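Side-chain contacts in ABC transporter, substrate binding protein (Mannopine) (Agrobacterium fabrum, PDB 5L9S), which serves as the periplasmic substrate-binding protein of an ABC transporter, probably for the opine mannopine, and is in its open, ligand-free state here: residues 66-69 and 70-73; 189-192 and 193-196; 258-261 and 262-265; 305-308 and 309-313. One frame throughout, in Å; residues are numbered along the deposited sequence.

In the fold
Four local contacts follow one another along the chain without nesting or crossing, and each joins the residues leading into a helix to the start of that helix. Interaction 1 closes the turn between strand 61-65 and helix 72-77. Interaction 2 does the same between strand 185-189 and helix 192-200, and interaction 3 between helices 247-258 and 261-271. Interaction 4 starts the last helix, 307-325. Interactions 2 and 3 lie on opposite sides of the chain's centre, with their own centres about 31 Å apart. Interactions 1 and 4 touch, their centres about 9 Å apart: Ile67 O meets Asn311 ND2 in a probable hydrogen bond, tying the 66-73 turn to the C-terminal helix.

Interaction 1 (66-69 and 70-73); sequences EIQA and GSDA
The turn that leads from strand 61-65 into helix 72-77 is held where Ser71 reaches back to the carbonyl oxygen of Gln68. Gln68 O accepts two hydrogen bonds, both from Ser71. Ser71 N lies 3.0 Å from Gln68 O and stands well above the carbonyl plane, whereas Ser71 OG, 2.9 Å from Gln68 O, is only modestly tilted from it. With chi1 at 58°, OG sits between its own backbone N and carbonyl carbon, which turns it back over the turn. Ser71 is also the N-cap of helix 72-77, its OG taking a weak hydrogen bond from His74 N, so one hydroxyl serves both the turn and the helix start. The Gln68 chain bends at chi2, bringing its amide alongside the hydroxyl; NE2 comes within 3.2 Å of Ser71 OG, at an angle too poor for a hydrogen bond. The Ala69-Gly70 peptide is cis, and Gly70 has a positive phi of 120°. Gly70 CA comes within 2.9 Å of Ile67 O, a CA-H...O contact. Before the turn, the buried Glu66 carboxylate is fixed by a salt bridge to Lys105 and a hydrogen bond from Gly235 N, while Ile67 packs on Ile310.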
loop_
_atom_site.group_PDB
_atom_site.type_symbol
_atom_site.label_atom_id
_atom_site.label_comp_id
_atom_site.label_asym_id
_atom_site.label_seq_id
_atom_site.Cartn_x
_atom_site.Cartn_y
_atom_site.Cartn_z
ATOM N N GLU A 66 -3.305 -5.728 0.049
ATOM C CA GLU A 66 -3.192 -6.516 1.277
ATOM C C GLU A 66 -4.494 -6.620 2.088
ATOM O O GLU A 66 -4.729 -7.634 2.747
ATOM C CB GLU A 66 -2.016 -6.044 2.149
ATOM C CG GLU A 66 -2.127 -4.689 2.840
ATOM C CD GLU A 66 -0.975 -4.439 3.799
ATOM O OE1 GLU A 66 -0.850 -5.193 4.790
ATOM O OE2 GLU A 66 -0.163 -3.530 3.526
ATOM N N ILE A 67 -5.353 -5.604 2.000
ATOM C CA ILE A 67 -6.641 -5.608 2.687
ATOM C C ILE A 67 -7.592 -6.564 1.977
ATOM O O ILE A 67 -8.359 -7.250 2.637
ATOM C CB ILE A 67 -7.200 -4.169 2.908
ATOM C CG1 ILE A 67 -6.335 -3.446 3.945
ATOM C CG2 ILE A 67 -8.696 -4.193 3.355
ATOM C CD1 ILE A 67 -6.221 -2.043 3.717
ATOM N N GLN A 68 -7.500 -6.668 0.645
ATOM C CA GLN A 68 -8.334 -7.618 -0.068
ATOM C C GLN A 68 -7.772 -9.055 0.121
ATOM O O GLN A 68 -8.545 -10.015 0.079
ATOM C CB GLN A 68 -8.490 -7.210 -1.560
ATOM C CG GLN A 68 -9.217 -8.221 -2.478
ATOM C CD GLN A 68 -10.685 -8.490 -2.165
ATOM O OE1 GLN A 68 -11.462 -7.618 -1.754
ATOM N NE2 GLN A 68 -11.117 -9.710 -2.418
ATOM N N ALA A 69 -6.472 -9.180 0.477
ATOM C CA ALA A 69 -5.766 -10.453 0.610
ATOM C C ALA A 69 -5.608 -11.157 2.029
ATOM O O ALA A 69 -4.836 -12.089 2.081
ATOM C CB ALA A 69 -4.383 -10.303 -0.004
ATOM N N GLY A 70 -6.306 -10.872 3.119
ATOM C CA GLY A 70 -7.324 -9.890 3.378
ATOM C C GLY A 70 -8.617 -10.553 3.797
ATOM O O GLY A 70 -8.735 -11.082 4.904
ATOM N N SER A 71 -9.568 -10.569 2.863
ATOM C CA SER A 71 -10.947 -11.006 2.994
ATOM C C SER A 71 -11.165 -12.499 2.905
ATOM O O SER A 71 -10.346 -13.217 2.326
ATOM C CB SER A 71 -11.798 -10.300 1.937
ATOM O OG SER A 71 -11.331 -10.562 0.623
ATOM N N ASP A 72 -12.323 -12.961 3.428
ATOM C CA ASP A 72 -12.738 -14.359 3.361
ATOM C C ASP A 72 -12.866 -14.760 1.890
ATOM O O ASP A 72 -12.493 -15.881 1.529
ATOM C CB ASP A 72 -14.078 -14.587 4.099
ATOM C CG ASP A 72 -14.058 -14.221 5.567
ATOM O OD1 ASP A 72 -14.075 -13.012 5.872
ATOM O OD2 ASP A 72 -14.034 -15.144 6.410
ATOM N N ALA A 73 -13.359 -13.826 1.043
ATOM C CA ALA A 73 -13.510 -13.994 -0.405
ATOM C C ALA A 73 -12.171 -14.422 -1.066
ATOM O O ALA A 73 -12.150 -15.376 -1.845
ATOM C CB ALA A 73 -14.031 -12.702 -1.024
#

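Interaction 2 (189-192 and 193-196); sequences WRTG and DQSV
In Trp189 and Ser195 chi1 (64° and 59°) sets CG and OG between the backbone N and the carbonyl carbon, which swings the indole over the first turn of helix 192-200 and turns the serine hydroxyl back along that turn. The contact belongs to a beta-alpha-beta crossover: strand 185-189 passes through helix 192-200 to strand 206-210, with strand 140-143 between the two and parallel to both. Ser195 CB sits over one face of the indole, 3.5 Å from the centroid of the five-membered ring of Trp189 and almost on its normal, a CH-pi contact. The buried ring has further partners: Trp189 NE1 donates to Gln208 O, and Phe145 and Trp210 make edge-to-face contacts with it. Thr191 occupies the N-cap position, but its side chain makes no capping bond. Thr191 O accepts weak hydrogen bonds from Gln194 N and, at 3.4 Å, from Ser195 N. The methyl CG2 of Thr191 instead rests against Asp193, two residues on, 3.6 Å from Asp193 OD2; the other carboxylate oxygen of Asp193 forms a salt bridge with Arg213. At the helix start Gly192 O is gripped twice. Val196 N donates to Gly192 O at 3.1 Å in the regular helical manner, and Ser195 OG donates to the same Gly192 O at 2.7 Å, tilted 27° from the carbonyl plane.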
loop_
_atom_site.group_PDB
_atom_site.type_symbol
_atom_site.label_atom_id
_atom_site.label_comp_id
_atom_site.label_asym_id
_atom_site.label_seq_id
_atom_site.Cartn_x
_atom_site.Cartn_y
_atom_site.Cartn_z
ATOM N N TRP A 189 -10.225 14.832 -2.769
ATOM C CA TRP A 189 -9.687 14.192 -3.975
ATOM C C TRP A 189 -10.102 12.716 -4.150
ATOM O O TRP A 189 -9.980 11.897 -3.242
ATOM C CB TRP A 189 -8.155 14.355 -4.078
ATOM C CG TRP A 189 -7.330 13.689 -3.003
ATOM C CD1 TRP A 189 -6.860 14.271 -1.864
ATOM C CD2 TRP A 189 -6.732 12.383 -3.061
ATOM N NE1 TRP A 189 -6.028 13.409 -1.199
ATOM C CE2 TRP A 189 -5.944 12.235 -1.901
ATOM C CE3 TRP A 189 -6.826 11.297 -3.957
ATOM C CZ2 TRP A 189 -5.253 11.048 -1.608
ATOM C CZ3 TRP A 189 -6.126 10.133 -3.675
ATOM C CH2 TRP A 189 -5.357 10.014 -2.509
ATOM N N ARG A 190 -10.564 12.378 -5.352
ATOM C CA ARG A 190 -10.963 11.006 -5.653
ATOM C C ARG A 190 -9.828 10.270 -6.377
ATOM O O ARG A 190 -9.655 9.059 -6.199
ATOM C CB ARG A 190 -12.292 10.979 -6.424
ATOM C CG ARG A 190 -12.959 9.613 -6.398
ATOM C CD ARG A 190 -14.475 9.659 -6.396
ATOM N NE ARG A 190 -15.027 8.707 -5.429
ATOM C CZ ARG A 190 -15.034 7.382 -5.576
ATOM N NH1 ARG A 190 -14.518 6.822 -6.665
ATOM N NH2 ARG A 190 -15.554 6.609 -4.634
ATOM N N THR A 191 -9.011 11.039 -7.120
ATOM C CA THR A 191 -7.866 10.591 -7.925
ATOM C C THR A 191 -6.564 11.258 -7.445
ATOM O O THR A 191 -6.600 12.363 -6.897
ATOM C CB THR A 191 -8.180 11.000 -9.400
ATOM O OG1 THR A 191 -9.388 10.368 -9.820
ATOM C CG2 THR A 191 -7.102 10.651 -10.384
ATOM N N GLY A 192 -5.431 10.609 -7.729
ATOM C CA GLY A 192 -4.102 11.153 -7.480
ATOM C C GLY A 192 -3.879 12.418 -8.287
ATOM O O GLY A 192 -3.311 13.390 -7.776
ATOM N N ASP A 193 -4.407 12.448 -9.533
ATOM C CA ASP A 193 -4.323 13.616 -10.417
ATOM C C ASP A 193 -4.955 14.856 -9.795
ATOM O O ASP A 193 -4.340 15.917 -9.850
ATOM C CB ASP A 193 -4.910 13.328 -11.812
ATOM C CG ASP A 193 -4.140 12.291 -12.618
ATOM O OD1 ASP A 193 -2.920 12.499 -12.847
ATOM O OD2 ASP A 193 -4.770 11.301 -13.079
ATOM N N GLN A 194 -6.137 14.702 -9.152
ATOM C CA GLN A 194 -6.880 15.785 -8.492
ATOM C C GLN A 194 -6.097 16.404 -7.332
ATOM O O GLN A 194 -6.048 17.635 -7.227
ATOM C CB GLN A 194 -8.261 15.309 -8.022
ATOM C CG GLN A 194 -9.165 14.875 -9.169
ATOM C CD GLN A 194 -10.570 14.613 -8.724
ATOM O OE1 GLN A 194 -11.493 15.358 -9.041
ATOM N NE2 GLN A 194 -10.776 13.520 -8.036
ATOM N N SER A 195 -5.454 15.552 -6.485
ATOM C CA SER A 195 -4.641 15.985 -5.340
ATOM C C SER A 195 -3.349 16.678 -5.800
ATOM O O SER A 195 -2.818 17.536 -5.103
ATOM C CB SER A 195 -4.328 14.802 -4.439
ATOM O OG SER A 195 -3.632 13.787 -5.139
ATOM N N VAL A 196 -2.873 16.321 -6.995
ATOM C CA VAL A 196 -1.691 16.880 -7.648
ATOM C C VAL A 196 -2.081 18.225 -8.292
ATOM O O VAL A 196 -1.360 19.210 -8.104
ATOM C CB VAL A 196 -1.100 15.824 -8.627
ATOM C CG1 VAL A 196 -0.355 16.442 -9.782
ATOM C CG2 VAL A 196 -0.204 14.852 -7.897
#

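Interaction 3 (258-261 and 262-265); sequences LRNP and AAQA
Asn260 caps the N terminus of helix 261-271 by accepting a hydrogen bond from Ala263 N: Asn260 OD1 is 3.0 Å from Ala263 N, and that nitrogen is tilted 23° from the plane of the side-chain carbonyl. The same oxygen also touches two methyl groups, coming within 3.4 Å of both Ala262 CB and Ala263 CB. Asn260 CB also packs on Ala263 CB at 3.7 Å. The side chain gets there by placing CG roughly opposite the backbone N (chi1 -151°), which brings OD1 to Ala263 N. The backbone of Asn260 takes part too: Gln264 N donates to Asn260 O at 3.2 Å, a nearly straight bond with 176° at the hydrogen, and Gln264 CG lies 3.4 Å from Asn260 O. Pro261, the first helical residue, follows the cap. Having no N-H, it asks for no acceptor at this position, and its own carbonyl takes up the regular pattern with Ala265 N 2.9 Å from Pro261 O. Further out, the Pro261 ring packs on Lys279 and Gln283 of helix 278-283, and Gln264 lies on Ala280 of that helix and on the loop 275-277. The cap thus marks the short link between helix 247-258 and helix 261-271, which carries Cys268 of the Cys268-Cys273 disulfide and runs against helix 278-283.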
loop_
_atom_site.group_PDB
_atom_site.type_symbol
_atom_site.label_atom_id
_atom_site.label_comp_id
_atom_site.label_asym_id
_atom_site.label_seq_id
_atom_site.Cartn_x
_atom_site.Cartn_y
_atom_site.Cartn_z
ATOM N N LEU A 258 11.220 -12.849 -2.017
ATOM C CA LEU A 258 11.424 -12.617 -0.583
ATOM C C LEU A 258 12.893 -12.714 -0.125
ATOM O O LEU A 258 13.318 -11.956 0.762
ATOM C CB LEU A 258 10.520 -13.529 0.266
ATOM C CG LEU A 258 9.045 -13.163 0.246
ATOM C CD1 LEU A 258 8.214 -14.267 0.850
ATOM C CD2 LEU A 258 8.777 -11.762 0.920
ATOM N N ARG A 259 13.666 -13.612 -0.758
ATOM C CA ARG A 259 15.065 -13.845 -0.406
ATOM C C ARG A 259 16.066 -12.997 -1.201
ATOM O O ARG A 259 17.265 -13.092 -0.930
ATOM C CB ARG A 259 15.399 -15.347 -0.512
ATOM C CG ARG A 259 14.589 -16.219 0.448
ATOM C CD ARG A 259 15.272 -17.515 0.789
ATOM N NE ARG A 259 15.074 -17.857 2.202
ATOM C CZ ARG A 259 14.242 -18.797 2.635
ATOM N NH1 ARG A 259 14.121 -19.036 3.931
ATOM N NH2 ARG A 259 13.543 -19.524 1.773
ATOM N N ASN A 260 15.590 -12.148 -2.141
ATOM C CA ASN A 260 16.461 -11.311 -2.978
ATOM C C ASN A 260 16.346 -9.795 -2.712
ATOM O O ASN A 260 15.566 -9.124 -3.381
ATOM C CB ASN A 260 16.258 -11.619 -4.473
ATOM C CG ASN A 260 17.488 -11.385 -5.321
ATOM O OD1 ASN A 260 17.924 -10.254 -5.570
ATOM N ND2 ASN A 260 18.096 -12.469 -5.758
ATOM N N PRO A 261 17.138 -9.213 -1.778
ATOM C CA PRO A 261 17.037 -7.762 -1.527
ATOM C C PRO A 261 17.365 -6.888 -2.747
ATOM O O PRO A 261 16.801 -5.800 -2.874
ATOM C CB PRO A 261 18.012 -7.534 -0.361
ATOM C CG PRO A 261 18.172 -8.875 0.279
ATOM C CD PRO A 261 18.116 -9.840 -0.861
ATOM N N ALA A 262 18.248 -7.369 -3.651
ATOM C CA ALA A 262 18.660 -6.657 -4.869
ATOM C C ALA A 262 17.498 -6.509 -5.842
ATOM O O ALA A 262 17.308 -5.431 -6.418
ATOM C CB ALA A 262 19.819 -7.377 -5.533
ATOM N N ALA A 263 16.710 -7.592 -5.999
ATOM C CA ALA A 263 15.521 -7.663 -6.846
ATOM C C ALA A 263 14.478 -6.665 -6.317
ATOM O O ALA A 263 14.016 -5.806 -7.074
ATOM C CB ALA A 263 14.955 -9.082 -6.830
ATOM N N GLN A 264 14.176 -6.737 -5.003
ATOM C CA GLN A 264 13.234 -5.849 -4.311
ATOM C C GLN A 264 13.628 -4.382 -4.414
ATOM O O GLN A 264 12.764 -3.567 -4.699
ATOM C CB GLN A 264 13.084 -6.231 -2.832
ATOM C CG GLN A 264 12.606 -7.652 -2.575
ATOM C CD GLN A 264 12.486 -7.885 -1.103
ATOM O OE1 GLN A 264 12.759 -8.974 -0.572
ATOM N NE2 GLN A 264 12.198 -6.830 -0.403
ATOM N N ALA A 265 14.917 -4.041 -4.177
ATOM C CA ALA A 265 15.452 -2.679 -4.218
ATOM C C ALA A 265 15.390 -2.105 -5.644
ATOM O O ALA A 265 15.044 -0.934 -5.809
ATOM C CB ALA A 265 16.879 -2.667 -3.718
#

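Interaction 4 (305-308 and 309-313); sequences PDAQ and WINAN
Asn311 folds its side chain back onto the carbonyl of Ala307, one turn earlier in helix 307-325. Its CB lies 3.5 Å from Ala307 O; CG, set opposite the backbone carbonyl carbon by a chi1 of -77°, stays equally close to that oxygen; and ND2 at the tip donates to Ala307 O at 2.7 Å. This donor stands 43° out of the carbonyl plane. Asn311 N approaches Ala307 O from the other face at 3.2 Å, the usual helical bond, so the oxygen is clasped between backbone and side chain of one residue. ND2 has a second acceptor in Ile67 O, while OD1 packs beside Ser71 CB, which joins the start of this C-terminal helix to the 66-73 turn. Ahead of it, Asp306 is the N-cap. Its OD1 accepts a weak hydrogen bond from Trp309 N, OD2 rests 3.5 Å from Trp309 CB, and Asp306 O takes the straight bond from Ile310 N. Ile310 CD1 extends back to Pro305 CB at 3.9 Å, and both residues lean on Trp149 of helix 149-158. Two residues beyond Asn311, Asn313 does likewise: its N and its ND2 both donate to Trp309 O, ND2 at 3.0 Å, and ND2 lies over one face of the Trp309 indole, toward its rim. A negative carboxylate at the amino end would be expected to suit the helix dipole, and the asparagine amides give two carbonyls an additional donor beyond the regular helical one.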
loop_
_atom_site.group_PDB
_atom_site.type_symbol
_atom_site.label_atom_id
_atom_site.label_comp_id
_atom_site.label_asym_id
_atom_site.label_seq_id
_atom_site.Cartn_x
_atom_site.Cartn_y
_atom_site.Cartn_z
ATOM N N PRO A 305 -2.029 -1.594 8.367
ATOM C CA PRO A 305 -3.458 -1.943 8.493
ATOM C C PRO A 305 -3.759 -3.246 9.239
ATOM O O PRO A 305 -2.964 -4.192 9.187
ATOM C CB PRO A 305 -3.911 -2.056 7.021
ATOM C CG PRO A 305 -2.676 -2.437 6.272
ATOM C CD PRO A 305 -1.592 -1.645 6.951
ATOM N N ASP A 306 -4.906 -3.288 9.919
ATOM C CA ASP A 306 -5.446 -4.508 10.515
ATOM C C ASP A 306 -6.476 -4.941 9.453
ATOM O O ASP A 306 -7.595 -4.421 9.430
ATOM C CB ASP A 306 -6.116 -4.256 11.881
ATOM C CG ASP A 306 -6.826 -5.455 12.520
ATOM O OD1 ASP A 306 -6.933 -6.523 11.855
ATOM O OD2 ASP A 306 -7.261 -5.330 13.695
ATOM N N ALA A 307 -6.058 -5.820 8.527
ATOM C CA ALA A 307 -6.899 -6.308 7.438
ATOM C C ALA A 307 -8.147 -7.023 7.951
ATOM O O ALA A 307 -9.208 -6.871 7.351
ATOM C CB ALA A 307 -6.099 -7.222 6.521
ATOM N N GLN A 308 -8.037 -7.765 9.074
ATOM C CA GLN A 308 -9.183 -8.488 9.633
ATOM C C GLN A 308 -10.317 -7.539 10.013
ATOM O O GLN A 308 -11.467 -7.814 9.658
ATOM C CB GLN A 308 -8.791 -9.348 10.844
ATOM C CG GLN A 308 -8.238 -10.725 10.498
ATOM C CD GLN A 308 -7.835 -11.509 11.725
ATOM O OE1 GLN A 308 -7.910 -11.032 12.867
ATOM N NE2 GLN A 308 -7.364 -12.725 11.507
ATOM N N TRP A 309 -9.994 -6.425 10.721
ATOM C CA TRP A 309 -10.961 -5.428 11.168
ATOM C C TRP A 309 -11.574 -4.635 10.007
ATOM O O TRP A 309 -12.801 -4.497 9.948
ATOM C CB TRP A 309 -10.353 -4.501 12.236
ATOM C CG TRP A 309 -11.341 -3.545 12.851
ATOM C CD1 TRP A 309 -12.046 -3.726 14.003
ATOM C CD2 TRP A 309 -11.775 -2.284 12.308
ATOM N NE1 TRP A 309 -12.875 -2.648 14.227
ATOM C CE2 TRP A 309 -12.729 -1.749 13.203
ATOM C CE3 TRP A 309 -11.433 -1.544 11.159
ATOM C CZ2 TRP A 309 -13.349 -0.512 12.985
ATOM C CZ3 TRP A 309 -12.073 -0.339 10.927
ATOM C CH2 TRP A 309 -13.022 0.165 11.832
ATOM N N ILE A 310 -10.735 -4.113 9.092
ATOM C CA ILE A 310 -11.195 -3.340 7.926
ATOM C C ILE A 310 -12.233 -4.130 7.091
ATOM O O ILE A 310 -13.279 -3.566 6.748
ATOM C CB ILE A 310 -10.010 -2.794 7.070
ATOM C CG1 ILE A 310 -9.134 -1.825 7.908
ATOM C CG2 ILE A 310 -10.525 -2.102 5.783
ATOM C CD1 ILE A 310 -7.740 -1.703 7.449
ATOM N N ASN A 311 -11.962 -5.433 6.812
ATOM C CA ASN A 311 -12.855 -6.296 6.028
ATOM C C ASN A 311 -14.166 -6.567 6.725
ATOM O O ASN A 311 -15.217 -6.544 6.082
ATOM C CB ASN A 311 -12.186 -7.600 5.635
ATOM C CG ASN A 311 -11.230 -7.448 4.494
ATOM O OD1 ASN A 311 -11.617 -7.203 3.327
ATOM N ND2 ASN A 311 -9.955 -7.589 4.820
ATOM N N ALA A 312 -14.111 -6.813 8.034
ATOM C CA ALA A 312 -15.305 -7.059 8.839
ATOM C C ALA A 312 -16.194 -5.823 8.976
ATOM O O ALA A 312 -17.426 -5.971 9.013
ATOM C CB ALA A 312 -14.916 -7.566 10.219
ATOM N N ASN A 313 -15.586 -4.612 9.048
ATOM C CA ASN A 313 -16.354 -3.382 9.240
ATOM C C ASN A 313 -16.510 -2.531 7.968
ATOM O O ASN A 313 -17.069 -1.436 8.038
ATOM C CB ASN A 313 -15.778 -2.574 10.396
ATOM C CG ASN A 313 -15.855 -3.295 11.715
ATOM O OD1 ASN A 313 -16.859 -3.234 12.423
ATOM N ND2 ASN A 313 -14.804 -4.020 12.066
#